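Local coordinates for hypothetical protein TT1662 (Thermus thermophilus, PDB 1UFO) that is probably a hydrolase of the alpha/beta hydrolase fold, acting on a substrate that has not been established, at residues Pro129-Leu133 with Phe230-Leu235; Gly137-Lys143 with Arg190-Thr194; Ala29-Leu33 with Gly112-Val118. The contacts are given in a common frame with arbitrary orientation. Residue numbers count along the deposited sequence, not the author numbering.

How the interactions relate
All three contacts are built around one mixed sheet. Along the chain interaction 3 comes first: it joins the end of strand 25-30 to the turn that opens helix 114-124. That helix leads into strand 132-135, whose start belongs to interaction 1 and whose following loop belongs to interaction 2, so the latter two adjoin in sequence; their partners are helices 221-236 and 188-198. The centres of interactions 1 and 3 lie about 17 Å apart. Those of interactions 1 and 2 are about 21 Å apart, and those of interactions 2 and 3 about 13 Å. F117 packs against S138-P141, joining interactions 2 and 3 near the probable catalytic serine, S113, while interaction 1 is where the C-terminal helix packs on the sheet.

Interaction 1 (Pro129-Leu133 with Phe230-Leu235); sequences PRGVL and FLEHWL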
loop_
_atom_site.group_PDB
_atom_site.type_symbol
_atom_site.label_atom_id
_atom_site.label_comp_id
_atom_site.label_asym_id
_atom_site.label_seq_id
_atom_site.Cartn_x
_atom_site.Cartn_y
_atom_site.Cartn_z
ATOM N N PRO A 129 1.788 -12.050 -16.535
ATOM C CA PRO A 129 0.886 -10.903 -16.686
ATOM C C PRO A 129 1.733 -9.647 -16.360
ATOM O O PRO A 129 2.898 -9.739 -15.940
ATOM C CB PRO A 129 -0.199 -11.135 -15.656
ATOM C CG PRO A 129 0.581 -11.846 -14.496
ATOM C CD PRO A 129 1.627 -12.722 -15.219
ATOM N N ARG A 130 1.136 -8.475 -16.526
ATOM C CA ARG A 130 1.831 -7.242 -16.259
ATOM C C ARG A 130 1.945 -6.960 -14.758
ATOM O O ARG A 130 2.742 -6.111 -14.371
ATOM C CB ARG A 130 1.111 -6.080 -16.964
ATOM C CG ARG A 130 1.426 -6.150 -18.466
ATOM C CD ARG A 130 2.883 -5.544 -18.724
ATOM N NE ARG A 130 2.875 -4.124 -18.368
ATOM C CZ ARG A 130 2.521 -3.140 -19.202
ATOM N NH1 ARG A 130 2.537 -1.871 -18.761
ATOM N NH2 ARG A 130 2.191 -3.415 -20.482
ATOM N N GLY A 131 1.091 -7.594 -13.934
ATOM C CA GLY A 131 1.176 -7.345 -12.492
ATOM C C GLY A 131 0.108 -8.191 -11.851
ATOM O O GLY A 131 -0.831 -8.652 -12.522
ATOM N N VAL A 132 0.264 -8.442 -10.551
ATOM C CA VAL A 132 -0.696 -9.313 -9.849
ATOM C C VAL A 132 -1.038 -8.717 -8.498
ATOM O O VAL A 132 -0.116 -8.221 -7.807
ATOM C CB VAL A 132 0.006 -10.683 -9.550
ATOM C CG1 VAL A 132 -0.921 -11.577 -8.686
ATOM C CG2 VAL A 132 0.281 -11.441 -10.900
ATOM N N LEU A 133 -2.349 -8.737 -8.155
ATOM C CA LEU A 133 -2.795 -8.335 -6.805
ATOM C C LEU A 133 -3.203 -9.629 -6.101
ATOM O O LEU A 133 -4.022 -10.397 -6.582
ATOM C CB LEU A 133 -4.042 -7.414 -6.855
ATOM C CG LEU A 133 -3.839 -6.161 -7.723
ATOM C CD1 LEU A 133 -5.165 -5.362 -7.664
ATOM C CD2 LEU A 133 -2.741 -5.251 -7.122
ATOM N N PHE A 230 -1.565 0.361 -7.497
ATOM C CA PHE A 230 -0.457 -0.502 -7.872
ATOM C C PHE A 230 -0.570 -0.892 -9.334
ATOM O O PHE A 230 0.431 -0.833 -10.036
ATOM C CB PHE A 230 -0.484 -1.732 -6.955
ATOM C CG PHE A 230 0.718 -2.650 -7.116
ATOM C CD1 PHE A 230 1.909 -2.406 -6.379
ATOM C CD2 PHE A 230 0.655 -3.783 -7.926
ATOM C CE1 PHE A 230 2.973 -3.279 -6.459
ATOM C CE2 PHE A 230 1.761 -4.682 -7.994
ATOM C CZ PHE A 230 2.937 -4.429 -7.251
ATOM N N LEU A 231 -1.787 -1.287 -9.747
ATOM C CA LEU A 231 -2.011 -1.644 -11.186
ATOM C C LEU A 231 -1.777 -0.420 -12.087
ATOM O O LEU A 231 -1.111 -0.575 -13.103
ATOM C CB LEU A 231 -3.433 -2.104 -11.427
ATOM C CG LEU A 231 -3.798 -3.422 -10.711
ATOM C CD1 LEU A 231 -5.208 -3.863 -11.154
ATOM C CD2 LEU A 231 -2.729 -4.491 -10.948
ATOM N N GLU A 232 -2.274 0.746 -11.726
ATOM C CA GLU A 232 -2.049 1.878 -12.633
ATOM C C GLU A 232 -0.575 2.234 -12.712
ATOM O O GLU A 232 -0.103 2.579 -13.810
ATOM C CB GLU A 232 -2.847 3.086 -12.279
ATOM C CG GLU A 232 -4.342 2.818 -12.431
ATOM C CD GLU A 232 -5.153 4.071 -12.317
ATOM O OE1 GLU A 232 -5.943 4.331 -13.250
ATOM O OE2 GLU A 232 -5.074 4.816 -11.318
ATOM N N HIS A 233 0.168 2.131 -11.579
ATOM C CA HIS A 233 1.601 2.444 -11.634
ATOM C C HIS A 233 2.296 1.519 -12.648
ATOM O O HIS A 233 3.070 1.974 -13.494
ATOM C CB HIS A 233 2.203 2.203 -10.233
ATOM C CG HIS A 233 3.673 2.464 -10.208
ATOM N ND1 HIS A 233 4.190 3.736 -10.248
ATOM C CD2 HIS A 233 4.731 1.609 -10.264
ATOM C CE1 HIS A 233 5.509 3.652 -10.350
ATOM N NE2 HIS A 233 5.862 2.374 -10.366
ATOM N N TRP A 234 2.014 0.208 -12.580
ATOM C CA TRP A 234 2.695 -0.714 -13.485
ATOM C C TRP A 234 2.156 -0.619 -14.936
ATOM O O TRP A 234 2.895 -0.855 -15.857
ATOM C CB TRP A 234 2.654 -2.178 -12.957
ATOM C CG TRP A 234 3.550 -2.274 -11.748
ATOM C CD1 TRP A 234 3.179 -2.428 -10.380
ATOM C CD2 TRP A 234 4.957 -2.067 -11.749
ATOM N NE1 TRP A 234 4.304 -2.281 -9.623
ATOM C CE2 TRP A 234 5.401 -2.072 -10.406
ATOM C CE3 TRP A 234 5.899 -1.874 -12.766
ATOM C CZ2 TRP A 234 6.765 -1.874 -10.061
ATOM C CZ3 TRP A 234 7.233 -1.704 -12.440
ATOM C CH2 TRP A 234 7.659 -1.701 -11.094
ATOM N N LEU A 235 0.887 -0.234 -15.108
ATOM C CA LEU A 235 0.360 -0.072 -16.463
ATOM C C LEU A 235 1.049 1.112 -17.170
ATOM O O LEU A 235 1.275 1.094 -18.391
ATOM C CB LEU A 235 -1.132 0.244 -16.389
ATOM C CG LEU A 235 -1.904 0.477 -17.713
ATOM C CD1 LEU A 235 -1.737 -0.714 -18.589
ATOM C CD2 LEU A 235 -3.376 0.708 -17.356
#
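The segment P129-L133 runs from a loop into strand 132-135, while F230-L235 is a stretch of helix 221-236 with regular W234 N to F230 O and L235 N to L231 O bonds. G131 is extended (phi/psi -180/160) and lets the backbone run close over W234, L231 and F230. At the loop end, R130 has an all-m side chain long enough to reach the helix: its NH1 donates to W234 O at 3.1 Å, supplying a partner to a carbonyl near the helix C-terminus. At the strand end the contact is apolar. L133 CD2 meets F230 CD2 at 3.8 Å and L133 CG meets L231 CD2 at 3.8 Å, branched leucines filling the space beside the aromatic ring. V132 points away from helix 221-236, and its side chain packs on A119 and L123 of helix 114-124. This is helix-on-sheet packing of an alpha/beta hydrolase fold, with the C-terminal helix and helix 114-124 on opposite faces.

Interaction 2 (Gly137-Lys143 with Arg190-Thr194); sequences GSGFPMK and RMEKT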
loop_
_atom_site.group_PDB
_atom_site.type_symbol
_atom_site.label_atom_id
_atom_site.label_comp_id
_atom_site.label_asym_id
_atom_site.label_seq_id
_atom_site.Cartn_x
_atom_site.Cartn_y
_atom_site.Cartn_z
ATOM N N GLY A 137 -4.340 -13.495 1.062
ATOM C CA GLY A 137 -3.872 -14.817 0.704
ATOM C C GLY A 137 -2.406 -15.076 0.913
ATOM O O GLY A 137 -1.712 -14.318 1.593
ATOM N N SER A 138 -1.945 -16.139 0.256
ATOM C CA SER A 138 -0.589 -16.625 0.455
ATOM C C SER A 138 -0.143 -17.509 -0.696
ATOM O O SER A 138 -0.998 -18.031 -1.461
ATOM C CB SER A 138 -0.608 -17.431 1.760
ATOM O OG SER A 138 0.603 -18.169 1.952
ATOM N N GLY A 139 1.175 -17.610 -0.841
ATOM C CA GLY A 139 1.821 -18.444 -1.851
ATOM C C GLY A 139 2.139 -19.870 -1.371
ATOM O O GLY A 139 2.767 -20.630 -2.095
ATOM N N PHE A 140 1.741 -20.179 -0.154
ATOM C CA PHE A 140 1.860 -21.486 0.398
ATOM C C PHE A 140 0.475 -21.990 0.682
ATOM O O PHE A 140 -0.416 -21.228 1.054
ATOM C CB PHE A 140 2.605 -21.491 1.744
ATOM C CG PHE A 140 4.077 -21.209 1.622
ATOM C CD1 PHE A 140 4.586 -19.896 1.534
ATOM C CD2 PHE A 140 4.961 -22.273 1.552
ATOM C CE1 PHE A 140 5.981 -19.690 1.363
ATOM C CE2 PHE A 140 6.329 -22.074 1.390
ATOM C CZ PHE A 140 6.854 -20.804 1.290
ATOM N N PRO A 141 0.272 -23.325 0.552
ATOM C CA PRO A 141 -1.037 -23.905 0.852
ATOM C C PRO A 141 -1.218 -23.885 2.365
ATOM O O PRO A 141 -0.254 -23.735 3.100
ATOM C CB PRO A 141 -0.963 -25.327 0.316
ATOM C CG PRO A 141 0.502 -25.669 0.512
ATOM C CD PRO A 141 1.243 -24.344 0.110
HETATM N N MSE A 142 -2.467 -23.908 2.774
HETATM C CA MSE A 142 -2.740 -23.848 4.198
HETATM C C MSE A 142 -2.052 -24.910 4.995
HETATM O O MSE A 142 -1.726 -26.000 4.548
HETATM C CB MSE A 142 -4.258 -23.930 4.445
HETATM C CG MSE A 142 -4.852 -25.328 4.141
HETATM SE SE MSE A 142 -6.774 -25.365 4.440
HETATM C CE MSE A 142 -7.332 -24.962 2.714
ATOM N N LYS A 143 -1.819 -24.577 6.250
ATOM C CA LYS A 143 -1.246 -25.565 7.143
ATOM C C LYS A 143 -2.211 -26.746 7.153
ATOM O O LYS A 143 -3.403 -26.558 7.307
ATOM C CB LYS A 143 -1.124 -24.904 8.518
ATOM C CG LYS A 143 -0.704 -23.448 8.303
ATOM C CD LYS A 143 -0.008 -22.762 9.481
ATOM C CE LYS A 143 -0.318 -21.222 9.459
ATOM N NZ LYS A 143 -1.740 -20.981 9.701
ATOM N N ARG A 190 1.702 -16.072 7.247
ATOM C CA ARG A 190 1.786 -16.885 5.988
ATOM C C ARG A 190 2.084 -15.938 4.810
ATOM O O ARG A 190 2.773 -16.301 3.837
ATOM C CB ARG A 190 0.469 -17.637 5.707
ATOM C CG ARG A 190 0.193 -18.663 6.838
ATOM C CD ARG A 190 1.326 -19.613 6.986
ATOM N NE ARG A 190 1.105 -20.714 6.109
ATOM C CZ ARG A 190 1.857 -21.788 6.059
ATOM N NH1 ARG A 190 1.538 -22.707 5.176
ATOM N NH2 ARG A 190 2.863 -21.963 6.902
HETATM N N MSE A 191 1.477 -14.752 4.806
HETATM C CA MSE A 191 1.751 -13.794 3.764
HETATM C C MSE A 191 3.187 -13.324 3.888
HETATM O O MSE A 191 3.904 -13.229 2.935
HETATM C CB MSE A 191 0.795 -12.607 3.888
HETATM C CG MSE A 191 1.034 -11.519 2.772
HETATM SE SE MSE A 191 2.434 -10.246 3.195
HETATM C CE MSE A 191 1.170 -9.204 3.987
ATOM N N GLU A 192 3.657 -13.116 5.124
ATOM C CA GLU A 192 5.050 -12.651 5.265
ATOM C C GLU A 192 6.065 -13.778 4.794
ATOM O O GLU A 192 7.090 -13.462 4.156
ATOM C CB GLU A 192 5.264 -12.285 6.763
ATOM C CG GLU A 192 4.571 -10.954 7.098
ATOM C CD GLU A 192 4.480 -10.613 8.646
ATOM O OE1 GLU A 192 4.282 -11.526 9.527
ATOM O OE2 GLU A 192 4.560 -9.417 9.009
ATOM N N LYS A 193 5.707 -15.021 5.092
ATOM C CA LYS A 193 6.532 -16.185 4.709
ATOM C C LYS A 193 6.555 -16.253 3.184
ATOM O O LYS A 193 7.576 -16.601 2.565
ATOM C CB LYS A 193 5.915 -17.446 5.247
ATOM C CG LYS A 193 6.619 -18.753 4.950
ATOM C CD LYS A 193 5.669 -19.799 5.441
ATOM C CE LYS A 193 5.840 -21.120 4.814
ATOM N NZ LYS A 193 7.046 -21.745 5.418
ATOM N N THR A 194 5.416 -15.887 2.574
ATOM C CA THR A 194 5.427 -15.884 1.094
ATOM C C THR A 194 6.444 -14.871 0.528
ATOM O O THR A 194 7.273 -15.144 -0.363
ATOM C CB THR A 194 4.002 -15.510 0.600
ATOM O OG1 THR A 194 3.115 -16.534 0.992
ATOM C CG2 THR A 194 3.918 -15.385 -0.928
HETATM O O HOH W 1 -0.284 -20.253 3.686
#
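R190, F140 and T194 carry most of this contact between the irregular loop G137-K143 and helix 188-198. R190, with the largest area buried by the contact, lays its long side chain along the loop. The edge of its guanidinium reaches a loop carbonyl, NH1 donating to P141 O at 2.9 Å, and its NE donates to a water at 2.8 Å that in turn donates to F140 O at 2.8 Å and lies 2.9 Å from S138 OG. The aliphatic part of K143 packs on the same arginine, with K143 CE 3.4 Å from R190 CD, although the two side chains carry like charges.

F140 points toward the helix and offers a ring face to K193. K193 CE sits 3.4 Å from the ring centroid, almost on the normal, in a CH-pi contact, and K193 NZ, 4.3 Å from the centroid, adds a cation-pi interaction. The exposed K193 can thus lay both aliphatic carbon and charge over the ring face.

T194 sits where G139 passes the helix, their CA atoms 5.3 Å apart. Its short hydroxyl can bond twice: T194 OG1 donates to R190 O at 2.9 Å within the helix and accepts from G139 N at 2.9 Å. Glycine suits position 139, since a CB there would lie 2.9 Å from T194 CG2. S138 OG accepts from F140 N at 3.1 Å, forming an ST turn that shapes the loop.

The loop follows strand 132-135; P141 packs on F117 of helix 114-124 and on Y82 of helix 77-103, while M191 and T194 touch H177 on strand 175-180.

Interaction 3 (Ala29-Leu33 with Gly112-Val118); sequences ALHGL and GSLGAFV
Strand 25-30 ends at L30 (phi/psi -119/114), and the chain continues extended through G32 (-105/-175) and L33 (-62/139) past the strand-to-helix turn G112-V118, with CA atoms nearest at L30-G115 and G32-L114, both 4.6 Å. G112 (-117/123) donates from N to L30 O at 2.9 Å, a tie between neighbouring parallel strands. S113 is strained (60/-116), and L114 begins the helix (-58/-33). G115 CA makes a CA-H...O contact with L30 O at 3.5 Å; a CB there would clash with L30 O and H31 O. G32 is also confined: its CA is 3.2 Å from G112 O, and a CB would clash with that oxygen.

The side chains add apolar contacts. L30 (m, t) points toward the helix and sets CD1 3.7 Å from CG1 of V118 (t), a compact beta-branched residue. L33 and L114 both adopt t, p, bringing L33 CD1 to 4.3 Å from L114 CD2. H31 (p, chi2 71°) turns away, its ND1 donating to G32 O at 2.8 Å and its NE2 hydrogen-bonded to A59 N. S113 (chi1 -166°, t) hydrogen-bonds through OG to H217 NE2.

The sharp turn, with G111 and G115 around S113, is consistent with the nucleophile elbow of alpha/beta hydrolases, S113 probably forming a triad with H217 and D183. L30 and L33 also pack on helix 77-103, A29 and H31 on helix 37-42, and S113 shares a backbone hydrogen bond with F135 of strand 132-135.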
loop_
_atom_site.group_PDB
_atom_site.type_symbol
_atom_site.label_atom_id
_atom_site.label_comp_id
_atom_site.label_asym_id
_atom_site.label_seq_id
_atom_site.Cartn_x
_atom_site.Cartn_y
_atom_site.Cartn_z
ATOM N N ALA A 29 -9.963 -11.603 -12.508
ATOM C CA ALA A 29 -10.115 -11.744 -11.016
ATOM C C ALA A 29 -10.574 -13.131 -10.675
ATOM O O ALA A 29 -11.510 -13.635 -11.282
ATOM C CB ALA A 29 -11.111 -10.689 -10.484
ATOM N N LEU A 30 -9.930 -13.725 -9.669
ATOM C CA LEU A 30 -10.115 -15.104 -9.221
ATOM C C LEU A 30 -10.582 -15.076 -7.793
ATOM O O LEU A 30 -9.887 -14.615 -6.887
ATOM C CB LEU A 30 -8.804 -15.905 -9.287
ATOM C CG LEU A 30 -8.157 -15.784 -10.683
ATOM C CD1 LEU A 30 -6.805 -16.588 -10.651
ATOM C CD2 LEU A 30 -9.053 -16.373 -11.842
ATOM N N HIS A 31 -11.838 -15.525 -7.606
ATOM C CA HIS A 31 -12.489 -15.463 -6.325
ATOM C C HIS A 31 -11.919 -16.504 -5.347
ATOM O O HIS A 31 -11.109 -17.355 -5.741
ATOM C CB HIS A 31 -14.027 -15.640 -6.559
ATOM C CG HIS A 31 -14.439 -17.023 -6.972
ATOM N ND1 HIS A 31 -14.415 -18.101 -6.107
ATOM C CD2 HIS A 31 -14.875 -17.499 -8.178
ATOM C CE1 HIS A 31 -14.871 -19.180 -6.747
ATOM N NE2 HIS A 31 -15.174 -18.830 -8.007
ATOM N N GLY A 32 -12.431 -16.471 -4.097
ATOM C CA GLY A 32 -11.927 -17.413 -3.105
ATOM C C GLY A 32 -12.874 -18.556 -2.800
ATOM O O GLY A 32 -13.923 -18.651 -3.440
ATOM N N LEU A 33 -12.497 -19.389 -1.826
ATOM C CA LEU A 33 -13.323 -20.538 -1.487
ATOM C C LEU A 33 -14.653 -20.060 -1.011
ATOM O O LEU A 33 -14.765 -19.051 -0.270
ATOM C CB LEU A 33 -12.574 -21.354 -0.408
ATOM C CG LEU A 33 -13.135 -22.718 -0.187
ATOM C CD1 LEU A 33 -12.991 -23.563 -1.456
ATOM C CD2 LEU A 33 -12.312 -23.355 0.938
ATOM N N GLY A 112 -8.387 -13.421 -4.719
ATOM C CA GLY A 112 -8.730 -13.253 -3.302
ATOM C C GLY A 112 -8.717 -14.592 -2.598
ATOM O O GLY A 112 -9.344 -15.531 -3.054
ATOM N N SER A 113 -7.900 -14.708 -1.543
ATOM C CA SER A 113 -7.810 -15.944 -0.732
ATOM C C SER A 113 -7.367 -17.110 -1.649
ATOM O O SER A 113 -6.241 -17.110 -2.159
ATOM C CB SER A 113 -9.173 -16.130 -0.010
ATOM O OG SER A 113 -9.063 -17.083 1.021
ATOM N N LEU A 114 -8.176 -18.165 -1.876
ATOM C CA LEU A 114 -7.719 -19.271 -2.703
ATOM C C LEU A 114 -7.351 -18.724 -4.074
ATOM O O LEU A 114 -6.428 -19.227 -4.702
ATOM C CB LEU A 114 -8.815 -20.336 -2.790
ATOM C CG LEU A 114 -8.330 -21.602 -3.485
ATOM C CD1 LEU A 114 -7.287 -22.359 -2.664
ATOM C CD2 LEU A 114 -9.562 -22.477 -3.796
ATOM N N GLY A 115 -8.041 -17.704 -4.542
ATOM C CA GLY A 115 -7.695 -17.111 -5.847
ATOM C C GLY A 115 -6.287 -16.465 -5.855
ATOM O O GLY A 115 -5.635 -16.462 -6.892
ATOM N N ALA A 116 -5.829 -15.988 -4.679
ATOM C CA ALA A 116 -4.485 -15.412 -4.583
ATOM C C ALA A 116 -3.477 -16.561 -4.705
ATOM O O ALA A 116 -2.400 -16.420 -5.343
ATOM C CB ALA A 116 -4.324 -14.702 -3.238
ATOM N N PHE A 117 -3.817 -17.727 -4.115
ATOM C CA PHE A 117 -2.910 -18.867 -4.225
ATOM C C PHE A 117 -2.852 -19.334 -5.679
ATOM O O PHE A 117 -1.788 -19.716 -6.158
ATOM C CB PHE A 117 -3.427 -20.023 -3.314
ATOM C CG PHE A 117 -2.529 -21.221 -3.360
ATOM C CD1 PHE A 117 -1.298 -21.204 -2.691
ATOM C CD2 PHE A 117 -2.916 -22.374 -4.073
ATOM C CE1 PHE A 117 -0.453 -22.305 -2.727
ATOM C CE2 PHE A 117 -2.091 -23.497 -4.091
ATOM C CZ PHE A 117 -0.844 -23.457 -3.421
ATOM N N VAL A 118 -4.011 -19.313 -6.366
ATOM C CA VAL A 118 -4.031 -19.688 -7.784
ATOM C C VAL A 118 -3.145 -18.730 -8.576
ATOM O O VAL A 118 -2.468 -19.155 -9.495
ATOM C CB VAL A 118 -5.477 -19.675 -8.308
ATOM C CG1 VAL A 118 -5.498 -19.934 -9.899
ATOM C CG2 VAL A 118 -6.221 -20.807 -7.626
#